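Local atomic coordinates of cellulase CEL9M (Clostridium cellulolyticum, PDB entry 1IA6), a protein that probably hydrolyses internal beta-1,4-glucosidic linkages in cellulose and related beta-glucans, as a glycoside hydrolase of family 9. Residues A72-S77 against Y415-V420; T113-Q118 against D153-T158; A160-M165 against T178-A183. All coordinates share one frame; numbering follows the deposited sequence.

Contact 1 of 3, residues A72-S77 against Y415-V420; sequences AILGWS and YNAGLV
Ile-73 and Leu-74 of helix 72-77 meet Ala-417 and Val-420 of helix 415-420 across two axes that run almost parallel, 8° apart and 8.4 Å from each other at closest approach. The tight part is apolar. Leu-74 and Val-420 cross at about a right angle, and the single methyl CD2 of Leu-74 does the touching: it lies 3.8 Å from Val-420 CG2 and also touches CB and CG1 of that valine. Beside it, CB of Ile-73 stands 4.0 Å from CB of Ala-417, a short side chain that lets the backbones draw in until the CA atoms of Leu-74 and Ala-417 are 5.6 Å apart. The CG2 branch of Ile-73, anti to its own backbone N, is the one laid against the partner helix, 3.6 Å from Ala-417 O. The looser part lies at Ser-77: in one of its two conformers, OG comes no nearer than 4.3 Å to Ala-417 O and Val-420 C, and turns back to its own helix to donate to Ile-73 O. The loose side is not a wet one, since every touching residue is buried. Near-parallel central helices from opposite ends of the sequence fit neighbouring inner helices of the family 9 alpha barrel. Around them, Leu-74 runs on to Met-94, Leu-98 and Phe-101 of helix 91-107, Val-420 reaches Leu-10 and Ile-14 of helix 6-15, and Ile-73 rests on Met-315 of helix 306-323.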
# COMPACT_ATOMS: atom_id res chain seq x y z
N ALA A 72 -0.43 -3.22 -5.36
CA ALA A 72 0.80 -3.35 -6.14
C ALA A 72 2.03 -3.55 -5.27
O ALA A 72 2.89 -4.37 -5.60
CB ALA A 72 0.99 -2.12 -7.03
N ILE A 73 2.12 -2.82 -4.17
CA ILE A 73 3.28 -2.94 -3.28
C ILE A 73 3.29 -4.27 -2.55
O ILE A 73 4.35 -4.86 -2.34
CB ILE A 73 3.32 -1.78 -2.25
CG1 ILE A 73 3.43 -0.44 -2.99
CG2 ILE A 73 4.47 -1.98 -1.27
CD1 ILE A 73 4.47 -0.41 -4.09
N LEU A 74 2.12 -4.76 -2.17
CA LEU A 74 2.03 -6.06 -1.50
C LEU A 74 2.45 -7.14 -2.50
O LEU A 74 3.18 -8.07 -2.16
CB LEU A 74 0.61 -6.33 -1.02
CG LEU A 74 0.15 -5.56 0.22
CD1 LEU A 74 -1.35 -5.77 0.42
CD2 LEU A 74 0.93 -6.02 1.45
N GLY A 75 1.99 -7.00 -3.74
CA GLY A 75 2.34 -7.97 -4.77
C GLY A 75 3.83 -7.95 -5.05
O GLY A 75 4.44 -8.99 -5.29
N TRP A 76 4.43 -6.76 -5.02
CA TRP A 76 5.86 -6.61 -5.26
C TRP A 76 6.65 -7.30 -4.15
O TRP A 76 7.67 -7.94 -4.41
CB TRP A 76 6.23 -5.12 -5.34
CG TRP A 76 7.62 -4.85 -5.86
CD1 TRP A 76 8.38 -5.66 -6.64
CD2 TRP A 76 8.38 -3.64 -5.67
NE1 TRP A 76 9.57 -5.04 -6.96
CE2 TRP A 76 9.59 -3.80 -6.37
CE3 TRP A 76 8.15 -2.45 -4.97
CZ2 TRP A 76 10.58 -2.81 -6.40
CZ3 TRP A 76 9.13 -1.46 -5.00
CH2 TRP A 76 10.33 -1.65 -5.71
N SER A 77 6.16 -7.17 -2.92
CA SER A 77 6.81 -7.77 -1.76
C SER A 77 6.89 -9.29 -1.91
O SER A 77 7.93 -9.89 -1.67
CB SER A 77 6.03 -7.43 -0.48
OG SER A 77 5.90 -6.03 -0.31
N TYR A 415 -0.05 2.54 4.51
CA TYR A 415 0.95 2.53 5.57
C TYR A 415 1.50 1.11 5.69
O TYR A 415 2.72 0.89 5.66
CB TYR A 415 0.32 2.90 6.92
CG TYR A 415 0.04 4.37 7.15
CD1 TYR A 415 -0.11 5.27 6.10
CD2 TYR A 415 -0.11 4.86 8.45
CE1 TYR A 415 -0.41 6.61 6.33
CE2 TYR A 415 -0.41 6.19 8.70
CZ TYR A 415 -0.56 7.06 7.63
OH TYR A 415 -0.87 8.38 7.88
N ASN A 416 0.60 0.15 5.84
CA ASN A 416 1.00 -1.25 5.99
C ASN A 416 1.58 -1.92 4.75
O ASN A 416 2.35 -2.87 4.88
CB ASN A 416 -0.17 -2.08 6.52
CG ASN A 416 -0.19 -2.14 8.03
OD1 ASN A 416 -0.36 -1.12 8.70
ND2 ASN A 416 0.01 -3.33 8.58
N ALA A 417 1.22 -1.44 3.57
CA ALA A 417 1.74 -2.05 2.35
C ALA A 417 3.27 -2.07 2.35
O ALA A 417 3.88 -3.11 2.12
CB ALA A 417 1.23 -1.30 1.12
N GLY A 418 3.87 -0.92 2.63
CA GLY A 418 5.32 -0.81 2.66
C GLY A 418 5.94 -1.56 3.83
O GLY A 418 7.08 -2.02 3.73
N LEU A 419 5.21 -1.67 4.93
CA LEU A 419 5.71 -2.37 6.11
C LEU A 419 5.87 -3.85 5.81
O LEU A 419 6.89 -4.46 6.15
CB LEU A 419 4.75 -2.20 7.30
CG LEU A 419 5.13 -2.96 8.58
CD1 LEU A 419 6.46 -2.43 9.11
CD2 LEU A 419 4.05 -2.80 9.62
N VAL A 420 4.87 -4.44 5.17
CA VAL A 420 4.95 -5.86 4.82
C VAL A 420 6.20 -6.11 3.99
O VAL A 420 6.95 -7.05 4.25
CB VAL A 420 3.71 -6.32 4.02
CG1 VAL A 420 3.89 -7.76 3.58
CG2 VAL A 420 2.46 -6.18 4.87

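Contact 2 of 3, residues T113-Q118 against D153-T158; sequences TTFYYQ and DILSET
Ile-154 O, the carbonyl oxygen of the residue whose tip lies on the Tyr-117 ring, is gripped twice by Thr-158. The hydroxyl OG1 of Thr-158 donates to it at 2.8 Å from above the carbonyl plane, and the backbone N of Thr-158 reaches the same Ile-154 O at 3.0 Å from the opposite face. The helix bond is thus kept and the hydroxyl is satisfied within the helix. Thr-158 and Phe-115 meet tip to tip: CG2 of the threonine stands 3.7 Å from the ring atom CZ of Phe-115, and OG1 lies a little farther from the same ring tip. Leu-155 and Phe-115 instead slide past each other in opposite directions, with Leu-155 CD2 3.7 Å from Phe-115 CD2 and almost as near to CB. CG2 of Ile-154 sits between the two aromatics, 3.9 Å from Tyr-117 CB and at the edge of the Phe-115 ring, near its plane. The other methyl of Ile-154 makes a CH-pi contact: CD1 sits over one face of Tyr-117, 3.8 Å from the ring centroid and 26° off the normal, displaced toward the CD1-CE1 side of the rim. Tyr-117 CG occupies the crowded position between backbone N and carbonyl carbon (chi1 63°), and its OH is hydrogen-bonded to Asn-199 N. Phe-115 and Tyr-117, two residues apart, both point toward the first turns of helix 152-169; the axis of 153-158 makes 102° with that of strand 115-118. Both aromatics also pair by backbone bonds with strand 143-145. This is a small antiparallel sheet packed across the start of a barrel helix, beside the calcium site, where Asp-153 touches the calcium ligand Asp-212.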
# COMPACT_ATOMS: atom_id res chain seq x y z
N THR A 113 -13.29 -0.77 -21.67
CA THR A 113 -12.96 0.65 -21.53
C THR A 113 -13.55 1.36 -20.31
O THR A 113 -13.62 2.59 -20.29
CB THR A 113 -13.37 1.44 -22.79
OG1 THR A 113 -14.77 1.29 -23.01
CG2 THR A 113 -12.60 0.92 -24.01
N THR A 114 -13.95 0.61 -19.30
CA THR A 114 -14.53 1.23 -18.11
C THR A 114 -13.93 0.68 -16.82
O THR A 114 -13.68 -0.52 -16.71
CB THR A 114 -16.05 1.00 -18.05
OG1 THR A 114 -16.64 1.42 -19.28
CG2 THR A 114 -16.66 1.80 -16.89
N PHE A 115 -13.68 1.56 -15.86
CA PHE A 115 -13.14 1.14 -14.58
C PHE A 115 -13.62 2.05 -13.47
O PHE A 115 -13.28 3.24 -13.44
CB PHE A 115 -11.61 1.16 -14.59
CG PHE A 115 -11.00 0.62 -13.33
CD1 PHE A 115 -11.12 -0.73 -13.01
CD2 PHE A 115 -10.33 1.46 -12.44
CE1 PHE A 115 -10.59 -1.23 -11.82
CE2 PHE A 115 -9.79 0.97 -11.25
CZ PHE A 115 -9.92 -0.38 -10.94
N TYR A 116 -14.43 1.50 -12.56
CA TYR A 116 -14.95 2.24 -11.42
C TYR A 116 -13.84 2.23 -10.38
O TYR A 116 -13.27 1.17 -10.11
CB TYR A 116 -16.20 1.55 -10.87
CG TYR A 116 -17.39 1.72 -11.77
CD1 TYR A 116 -18.15 2.89 -11.74
CD2 TYR A 116 -17.74 0.73 -12.70
CE1 TYR A 116 -19.23 3.07 -12.59
CE2 TYR A 116 -18.82 0.91 -13.56
CZ TYR A 116 -19.56 2.08 -13.50
OH TYR A 116 -20.63 2.27 -14.35
N TYR A 117 -13.54 3.39 -9.78
CA TYR A 117 -12.46 3.41 -8.81
C TYR A 117 -12.69 4.07 -7.46
O TYR A 117 -11.76 4.20 -6.66
CB TYR A 117 -11.19 3.98 -9.47
CG TYR A 117 -11.27 5.41 -9.95
CD1 TYR A 117 -11.17 6.47 -9.06
CD2 TYR A 117 -11.37 5.70 -11.32
CE1 TYR A 117 -11.15 7.80 -9.52
CE2 TYR A 117 -11.36 7.01 -11.78
CZ TYR A 117 -11.25 8.05 -10.88
OH TYR A 117 -11.21 9.35 -11.34
N GLN A 118 -13.91 4.51 -7.18
CA GLN A 118 -14.20 5.06 -5.87
C GLN A 118 -15.63 4.79 -5.47
O GLN A 118 -16.57 5.12 -6.20
CB GLN A 118 -13.94 6.57 -5.76
CG GLN A 118 -14.10 7.04 -4.30
CD GLN A 118 -13.72 8.48 -4.03
OE1 GLN A 118 -12.71 8.97 -4.52
NE2 GLN A 118 -14.53 9.16 -3.22
N ASP A 153 -2.95 7.41 -13.42
CA ASP A 153 -2.20 6.93 -12.27
C ASP A 153 -2.92 5.77 -11.58
O ASP A 153 -2.31 4.75 -11.26
CB ASP A 153 -1.92 8.08 -11.28
CG ASP A 153 -3.18 8.85 -10.88
OD1 ASP A 153 -4.20 8.77 -11.59
OD2 ASP A 153 -3.13 9.55 -9.85
N ILE A 154 -4.23 5.92 -11.37
CA ILE A 154 -5.02 4.88 -10.73
C ILE A 154 -5.06 3.62 -11.60
O ILE A 154 -4.85 2.51 -11.11
CB ILE A 154 -6.46 5.38 -10.47
CG1 ILE A 154 -6.41 6.53 -9.46
CG2 ILE A 154 -7.34 4.24 -9.95
CD1 ILE A 154 -7.77 7.09 -9.08
N LEU A 155 -5.32 3.81 -12.89
CA LEU A 155 -5.38 2.69 -13.82
C LEU A 155 -4.06 1.93 -13.89
O LEU A 155 -4.05 0.70 -13.96
CB LEU A 155 -5.76 3.19 -15.22
CG LEU A 155 -7.21 3.67 -15.38
CD1 LEU A 155 -7.39 4.37 -16.72
CD2 LEU A 155 -8.14 2.47 -15.26
N SER A 156 -2.95 2.67 -13.84
CA SER A 156 -1.64 2.05 -13.91
C SER A 156 -1.28 1.27 -12.65
O SER A 156 -0.71 0.19 -12.74
CB SER A 156 -0.56 3.11 -14.19
OG SER A 156 -0.73 3.65 -15.49
N GLU A 157 -1.59 1.81 -11.48
CA GLU A 157 -1.28 1.09 -10.26
C GLU A 157 -2.12 -0.18 -10.19
O GLU A 157 -1.64 -1.23 -9.74
CB GLU A 157 -1.53 1.96 -9.02
CG GLU A 157 -0.48 3.04 -8.80
CD GLU A 157 0.95 2.51 -8.83
OE1 GLU A 157 1.18 1.41 -8.29
OE2 GLU A 157 1.83 3.19 -9.38
N THR A 158 -3.36 -0.10 -10.65
CA THR A 158 -4.25 -1.26 -10.64
C THR A 158 -3.72 -2.28 -11.63
O THR A 158 -3.71 -3.48 -11.36
CB THR A 158 -5.69 -0.85 -11.01
OG1 THR A 158 -6.13 0.19 -10.12
CG2 THR A 158 -6.64 -2.03 -10.89

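Contact 3 of 3, residues A160-M165 against T178-A183; sequences AALTLM and TKCLNA
Leu-162 and Cys-180 take the same first torsion, anti to the carbonyl carbon, which points CG of Leu-162 (chi1 -72°) and SG of Cys-180 (chi1 -74°) in between two helices; the methyls of Leu-162 hang from that CG. The helices form an antiparallel alpha-hairpin, the element from which an alpha/alpha barrel is built: they are joined by a short turn, and the axes of 160-165 and 178-183 come within 7.7 Å, their directions 151° apart. Leu-162 packs as a knob into a hole made by Cys-180, Ala-183, Ala-184 and Leu-187, four residues spaced along helix 174-193. Its two methyls divide the work. CD1 rests on the CB of Ala-183 at 3.9 Å, while CD2 turns to the SG of Cys-180 at 4.0 Å. That sulfur has a second apolar neighbour in Met-165, whose CG lies 4.0 Å from Cys-180 SG before the chain bends at chi2 and carries the rest away, toward Lys-99 and Thr-102 of helix 91-107. On the flank, CG2 of Thr-163 meets CD1 of Leu-181 at 4.2 Å, and the Thr-163 hydroxyl is bonded back to Ser-159 O in its own helix. All the residues that touch are buried. The small side chains of Cys-180 and Ala-183 let the backbones come close, and the approach is reciprocal: Cys-180 CB stands 3.4 Å from Leu-162 O, and Leu-162 CB stands 3.5 Å from Cys-180 O.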
# COMPACT_ATOMS: atom_id res chain seq x y z
N ALA A 160 -0.60 -2.69 -12.54
CA ALA A 160 0.59 -3.30 -11.96
C ALA A 160 0.21 -4.35 -10.92
O ALA A 160 0.82 -5.41 -10.86
CB ALA A 160 1.48 -2.22 -11.32
N ALA A 161 -0.79 -4.04 -10.11
CA ALA A 161 -1.24 -4.98 -9.09
C ALA A 161 -1.75 -6.27 -9.74
O ALA A 161 -1.52 -7.36 -9.23
CB ALA A 161 -2.35 -4.35 -8.24
N LEU A 162 -2.46 -6.12 -10.86
CA LEU A 162 -3.01 -7.27 -11.58
C LEU A 162 -1.93 -8.08 -12.28
O LEU A 162 -2.01 -9.31 -12.33
CB LEU A 162 -4.07 -6.80 -12.58
CG LEU A 162 -5.39 -6.33 -11.96
CD1 LEU A 162 -6.24 -5.63 -13.01
CD2 LEU A 162 -6.12 -7.52 -11.35
N THR A 163 -0.93 -7.40 -12.83
CA THR A 163 0.16 -8.10 -13.50
C THR A 163 0.97 -8.87 -12.46
O THR A 163 1.40 -10.00 -12.70
CB THR A 163 1.10 -7.12 -14.23
OG1 THR A 163 0.35 -6.41 -15.22
CG2 THR A 163 2.24 -7.88 -14.92
N LEU A 164 1.19 -8.25 -11.31
CA LEU A 164 1.93 -8.92 -10.25
C LEU A 164 1.16 -10.14 -9.77
O LEU A 164 1.75 -11.16 -9.41
CB LEU A 164 2.22 -7.96 -9.10
CG LEU A 164 3.47 -7.11 -9.37
CD1 LEU A 164 3.49 -5.85 -8.51
CD2 LEU A 164 4.70 -7.97 -9.11
N MET A 165 -0.17 -10.06 -9.77
CA MET A 165 -0.97 -11.20 -9.34
C MET A 165 -0.78 -12.33 -10.37
O MET A 165 -0.67 -13.50 -10.00
CB MET A 165 -2.45 -10.84 -9.23
CG MET A 165 -3.29 -11.94 -8.59
SD MET A 165 -2.65 -12.41 -6.96
CE MET A 165 -4.08 -13.22 -6.24
N THR A 178 -4.34 -15.48 -15.76
CA THR A 178 -4.43 -14.91 -17.10
C THR A 178 -5.55 -13.88 -17.18
O THR A 178 -5.44 -12.90 -17.91
CB THR A 178 -4.65 -16.02 -18.15
OG1 THR A 178 -3.48 -16.86 -18.18
CG2 THR A 178 -4.89 -15.43 -19.53
N LYS A 179 -6.62 -14.10 -16.42
CA LYS A 179 -7.72 -13.15 -16.39
C LYS A 179 -7.17 -11.83 -15.85
O LYS A 179 -7.53 -10.75 -16.32
CB LYS A 179 -8.85 -13.67 -15.50
CG LYS A 179 -10.03 -12.73 -15.40
CD LYS A 179 -11.19 -13.34 -14.62
CE LYS A 179 -11.96 -14.37 -15.44
NZ LYS A 179 -11.13 -15.54 -15.82
N CYS A 180 -6.29 -11.93 -14.85
CA CYS A 180 -5.68 -10.74 -14.27
C CYS A 180 -4.79 -10.02 -15.27
O CYS A 180 -4.84 -8.80 -15.38
CB CYS A 180 -4.86 -11.11 -13.03
SG CYS A 180 -5.87 -11.51 -11.59
N LEU A 181 -3.98 -10.78 -16.00
CA LEU A 181 -3.08 -10.18 -16.99
C LEU A 181 -3.87 -9.50 -18.12
O LEU A 181 -3.51 -8.41 -18.57
CB LEU A 181 -2.14 -11.23 -17.59
CG LEU A 181 -1.08 -10.71 -18.57
CD1 LEU A 181 -0.15 -9.72 -17.85
CD2 LEU A 181 -0.27 -11.87 -19.13
N ASN A 182 -4.93 -10.15 -18.59
CA ASN A 182 -5.73 -9.55 -19.66
C ASN A 182 -6.33 -8.23 -19.19
O ASN A 182 -6.36 -7.25 -19.94
CB ASN A 182 -6.84 -10.50 -20.12
CG ASN A 182 -6.30 -11.67 -20.93
OD1 ASN A 182 -5.25 -11.58 -21.55
ND2 ASN A 182 -7.04 -12.78 -20.93
N ALA A 183 -6.81 -8.19 -17.95
CA ALA A 183 -7.39 -6.96 -17.41
C ALA A 183 -6.29 -5.92 -17.26
O ALA A 183 -6.50 -4.74 -17.56
CB ALA A 183 -8.04 -7.23 -16.06

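How the contacts relate
All three contacts are buried, but they lie at different depths. Contact 1 is about 5 Å from the centre of the chain, whereas contacts 2 and 3 lie about 15 and 17 Å out, on the same side of it. Contacts 2 and 3 share helix 152-169: its first turns pack against the sheet strand 115-119 and its middle pairs with the next helix. That helix also packs on contact 1, with Leu-164 and Ala-161 against Ala-72. Parallel helices at the core meet through aliphatic branches, the antiparallel pair farther out adds a sulfur, and the strand-helix contact near the calcium is the one that uses aromatic rings.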